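Long-range contact in protein-tyrosine-phosphatase (Vibrio vulnificus, PDB 7DHE), which probably removes phosphate from phosphotyrosine in proteins, as a low molecular weight protein-tyrosine phosphatase, and here holds benzylphosphonic acid in its phosphate pocket: residues I16-T21 / I120-R125. Residues are numbered along the deposited sequence; the frame is centred on the assembly and turned at random.
With B85 (benzylphosphonic acid), chain E.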
ATOM      1  N   ILE A  16      -2.750  -0.061   7.782  1.00 65.44           N
ATOM      2  CA  ILE A  16      -2.238  -0.947   8.828  1.00 64.50           C
ATOM      3  C   ILE A  16      -1.966  -2.361   8.286  1.00 64.21           C
ATOM      4  O   ILE A  16      -1.204  -3.108   8.899  1.00 63.36           O
ATOM      5  CB  ILE A  16      -3.145  -0.963  10.112  1.00 69.55           C
ATOM      6  CG1 ILE A  16      -4.630  -1.317   9.751  1.00 70.28           C
ATOM      7  CG2 ILE A  16      -3.039   0.363  10.863  1.00 70.86           C
ATOM      8  CD1 ILE A  16      -5.443  -1.761  10.820  1.00 72.74           C
ATOM      9  N   CYS A  17      -2.607  -2.741   7.177  1.00 60.12           N
ATOM     10  CA  CYS A  17      -2.448  -4.086   6.620  1.00 60.41           C
ATOM     11  C   CYS A  17      -1.789  -4.103   5.236  1.00 61.34           C
ATOM     12  O   CYS A  17      -0.584  -4.337   5.110  1.00 59.65           O
ATOM     13  CB  CYS A  17      -3.769  -4.858   6.616  1.00 62.44           C
ATOM     14  SG  CYS A  17      -4.354  -5.332   8.244  1.00 68.42           S
ATOM     15  N   ARG A  18      -2.591  -3.895   4.211  1.00 58.43           N
ATOM     16  CA  ARG A  18      -2.107  -4.029   2.849  1.00 58.95           C
ATOM     17  C   ARG A  18      -1.078  -2.982   2.448  1.00 62.13           C
ATOM     18  O   ARG A  18      -0.009  -3.347   1.950  1.00 61.34           O
ATOM     19  CB  ARG A  18      -3.286  -4.069   1.864  1.00 57.64           C
ATOM     20  CG  ARG A  18      -4.232  -5.277   2.066  1.00 55.66           C
ATOM     21  CD  ARG A  18      -5.506  -5.053   1.319  1.00 64.79           C
ATOM     22  NE  ARG A  18      -6.259  -3.987   1.936  1.00 66.31           N
ATOM     23  CZ  ARG A  18      -7.371  -3.479   1.438  1.00 82.63           C
ATOM     24  NH1 ARG A  18      -7.880  -3.954   0.314  1.00 64.59           N
ATOM     25  NH2 ARG A  18      -7.992  -2.494   2.066  1.00 80.77           N
ATOM     26  N   SER A  19      -1.404  -1.704   2.637  1.00 58.39           N
ATOM     27  CA  SER A  19      -0.533  -0.633   2.184  1.00 58.47           C
ATOM     28  C   SER A  19       0.836  -0.614   2.894  1.00 64.46           C
ATOM     29  O   SER A  19       1.846  -0.493   2.180  1.00 66.39           O
ATOM     30  CB  SER A  19      -1.227   0.723   2.227  1.00 63.54           C
ATOM     31  OG  SER A  19      -1.767   1.062   3.490  1.00 74.64           O
ATOM     32  N   PRO A  20       0.974  -0.815   4.228  1.00 58.22           N
ATOM     33  CA  PRO A  20       2.330  -0.914   4.770  1.00 57.38           C
ATOM     34  C   PRO A  20       3.094  -2.132   4.202  1.00 60.15           C
ATOM     35  O   PRO A  20       4.313  -2.043   3.981  1.00 59.27           O
ATOM     36  CB  PRO A  20       2.108  -1.010   6.272  1.00 59.80           C
ATOM     37  CG  PRO A  20       0.728  -1.391   6.444  1.00 65.00           C
ATOM     38  CD  PRO A  20      -0.036  -0.892   5.302  1.00 60.07           C
ATOM     39  N   THR A  21       2.390  -3.261   3.935  1.00 54.70           N
ATOM     40  CA  THR A  21       3.036  -4.445   3.403  1.00 53.01           C
ATOM     41  C   THR A  21       3.560  -4.134   2.017  1.00 59.57           C
ATOM     42  O   THR A  21       4.743  -4.408   1.726  1.00 61.12           O
ATOM     43  CB  THR A  21       2.082  -5.623   3.393  1.00 56.61           C
ATOM     44  OG1 THR A  21       1.659  -5.926   4.721  1.00 53.42           O
ATOM     45  CG2 THR A  21       2.717  -6.871   2.764  1.00 52.91           C
ATOM     46  N   ILE A 120      -6.539  -6.367  -4.266  1.00 73.59           N
ATOM     47  CA  ILE A 120      -5.920  -7.087  -3.176  1.00 72.89           C
ATOM     48  C   ILE A 120      -6.860  -7.036  -1.977  1.00 79.86           C
ATOM     49  O   ILE A 120      -7.152  -5.953  -1.471  1.00 80.18           O
ATOM     50  CB  ILE A 120      -4.481  -6.601  -2.914  1.00 72.43           C
ATOM     51  CG1 ILE A 120      -3.623  -6.995  -4.134  1.00 72.71           C
ATOM     52  CG2 ILE A 120      -3.957  -7.249  -1.617  1.00 70.99           C
ATOM     53  CD1 ILE A 120      -2.346  -6.430  -4.239  1.00 82.80           C
ATOM     54  N   PRO A 121      -7.403  -8.190  -1.566  1.00 78.00           N
ATOM     55  CA  PRO A 121      -8.414  -8.184  -0.500  1.00 78.94           C
ATOM     56  C   PRO A 121      -7.898  -7.835   0.883  1.00 76.34           C
ATOM     57  O   PRO A 121      -6.800  -8.205   1.252  1.00 74.26           O
ATOM     58  CB  PRO A 121      -8.951  -9.613  -0.547  1.00 84.20           C
ATOM     59  CG  PRO A 121      -7.728 -10.426  -0.986  1.00 87.79           C
ATOM     60  CD  PRO A 121      -7.135  -9.557  -2.055  1.00 80.93           C
ATOM     61  N   ASP A 122      -8.714  -7.148   1.631  1.00 71.71           N
ATOM     62  CA  ASP A 122      -8.420  -6.767   2.994  1.00 69.34           C
ATOM     63  C   ASP A 122      -8.413  -7.988   3.939  1.00 71.76           C
ATOM     64  O   ASP A 122      -9.445  -8.650   4.103  1.00 74.24           O
ATOM     65  CB  ASP A 122      -9.460  -5.750   3.449  1.00 71.90           C
ATOM     66  CG  ASP A 122      -9.202  -5.164   4.795  1.00 85.02           C
ATOM     67  OD1 ASP A 122      -8.099  -5.403   5.347  1.00 84.50           O
ATOM     68  OD2 ASP A 122     -10.109  -4.482   5.316  1.00 96.97           O
ATOM     69  N   PRO A 123      -7.280  -8.254   4.621  1.00 64.10           N
ATOM     70  CA  PRO A 123      -7.257  -9.374   5.580  1.00 64.20           C
ATOM     71  C   PRO A 123      -7.654  -8.991   7.023  1.00 69.26           C
ATOM     72  O   PRO A 123      -7.690  -9.847   7.908  1.00 68.78           O
ATOM     73  CB  PRO A 123      -5.795  -9.774   5.560  1.00 63.62           C
ATOM     74  CG  PRO A 123      -5.062  -8.477   5.342  1.00 66.01           C
ATOM     75  CD  PRO A 123      -5.958  -7.585   4.528  1.00 62.33           C
ATOM     76  N   TYR A 124      -7.895  -7.690   7.274  1.00 65.79           N
ATOM     77  CA  TYR A 124      -8.147  -7.187   8.606  1.00 65.68           C
ATOM     78  C   TYR A 124      -9.282  -7.913   9.300  1.00 73.68           C
ATOM     79  O   TYR A 124     -10.291  -8.215   8.663  1.00 76.65           O
ATOM     80  CB  TYR A 124      -8.339  -5.673   8.587  1.00 65.94           C
ATOM     81  CG  TYR A 124      -8.284  -5.028   9.954  1.00 67.92           C
ATOM     82  CD1 TYR A 124      -7.162  -5.162  10.767  1.00 67.65           C
ATOM     83  CD2 TYR A 124      -9.356  -4.285  10.436  1.00 71.06           C
ATOM     84  CE1 TYR A 124      -7.122  -4.594  12.040  1.00 67.85           C
ATOM     85  CE2 TYR A 124      -9.328  -3.714  11.706  1.00 73.13           C
ATOM     86  CZ  TYR A 124      -8.194  -3.842  12.494  1.00 77.37           C
ATOM     87  OH  TYR A 124      -8.148  -3.289  13.753  1.00 78.94           O
ATOM     88  N   ARG A 125      -9.082  -8.231  10.602  1.00 69.25           N
ATOM     89  CA  ARG A 125     -10.032  -8.930  11.479  1.00 70.82           C
ATOM     90  C   ARG A 125     -10.144 -10.424  11.180  1.00 77.24           C
ATOM     91  O   ARG A 125     -10.971 -11.102  11.783  1.00 80.80           O
ATOM     92  CB  ARG A 125     -11.421  -8.257  11.492  1.00 68.69           C
ATOM     93  CG  ARG A 125     -11.441  -6.900  12.133  1.00 75.03           C
ATOM     94  CD  ARG A 125     -12.793  -6.238  12.040  1.00 80.09           C
ATOM     95  NE  ARG A 125     -12.690  -5.134  11.087  1.00 89.55           N
ATOM     96  CZ  ARG A 125     -12.629  -3.853  11.424  1.00 99.52           C
ATOM     97  NH1 ARG A 125     -12.493  -2.922  10.488  1.00 96.24           N
ATOM     98  NH2 ARG A 125     -12.699  -3.493  12.698  1.00 76.49           N
TER
HETATM   99  C1  B85 E 201      -7.918  -1.070   8.303  1.00 84.92           C
HETATM  100  C2  B85 E 201      -8.933  -0.248   8.774  1.00 84.83           C
HETATM  101  C3  B85 E 201     -10.215  -0.369   8.280  1.00 85.78           C
HETATM  102  C4  B85 E 201     -10.483  -1.306   7.305  1.00 88.69           C
HETATM  103  C5  B85 E 201      -9.465  -2.115   6.817  1.00 89.51           C
HETATM  104  C6  B85 E 201      -8.169  -2.010   7.313  1.00 86.07           C
HETATM  105  C7  B85 E 201      -7.057  -2.872   6.760  1.00 82.06           C
HETATM  106  P8  B85 E 201      -6.219  -2.144   5.350  1.00 79.48           P
HETATM  107  O9  B85 E 201      -5.431  -3.256   4.618  1.00 75.67           O
HETATM  108  O10 B85 E 201      -5.164  -1.180   5.948  1.00 79.28           O
HETATM  109  O11 B85 E 201      -7.201  -1.414   4.478  1.00 74.20           O
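Ile16 reaches Tyr124 with its far methyl: Ile16 CD1 lies over one face of the Tyr124 ring, toward its rim, 3.9 Å from the centroid. This is a CH-pi contact, and C1 of the bound benzylphosphonic acid (B85) meets the same ring over a face. Placing CG1 between the backbone N and the carbonyl carbon (chi1 55°) sends the Ile16 chain that way, while its amide N-H donates a hydrogen bond to B85 O10. Cys17, the N-cap of helix 18-29, donates one from its own N-H to O10 as well. Cys17 SG sits oblique to the Tyr124 ring, 3.8 Å from Tyr124 CD1, and Cys17 CB rests against Pro123 CG. Backbone amides curling round the phosphonate at a helix start form the P-loop of the low molecular weight phosphatases, C-X5-R-S, running here from the predicted nucleophile Cys12 to Arg18 and Ser19; residues 120-125 are the loop that brings the predicted proton donor, Asp122, over it. Arg18 does most of the joining. Its N and NE both hydrogen-bond B85 O9, and Arg18 NH2 hydrogen-bonds B85 O11 at 2.8 Å, which fixes the rotation of the guanidinium. The bend at chi3 (-69°) turns NH1 to the other loop, where Arg18 NH1 hydrogen-bonds Ile120 O at 2.8 Å, in the guanidinium plane; Glu90 forms a salt bridge with the same nitrogen. Asp122 CB lies over the guanidinium centre, the carboxylate and guanidinium planes stacked, 14° apart. Asp122 OD1, well out of the guanidinium plane, has no N-H pointing at it from Arg18, so any attraction is probably of charge alone. Tyr124 N donates to that OD1 from above the carboxylate plane, making an Asx turn.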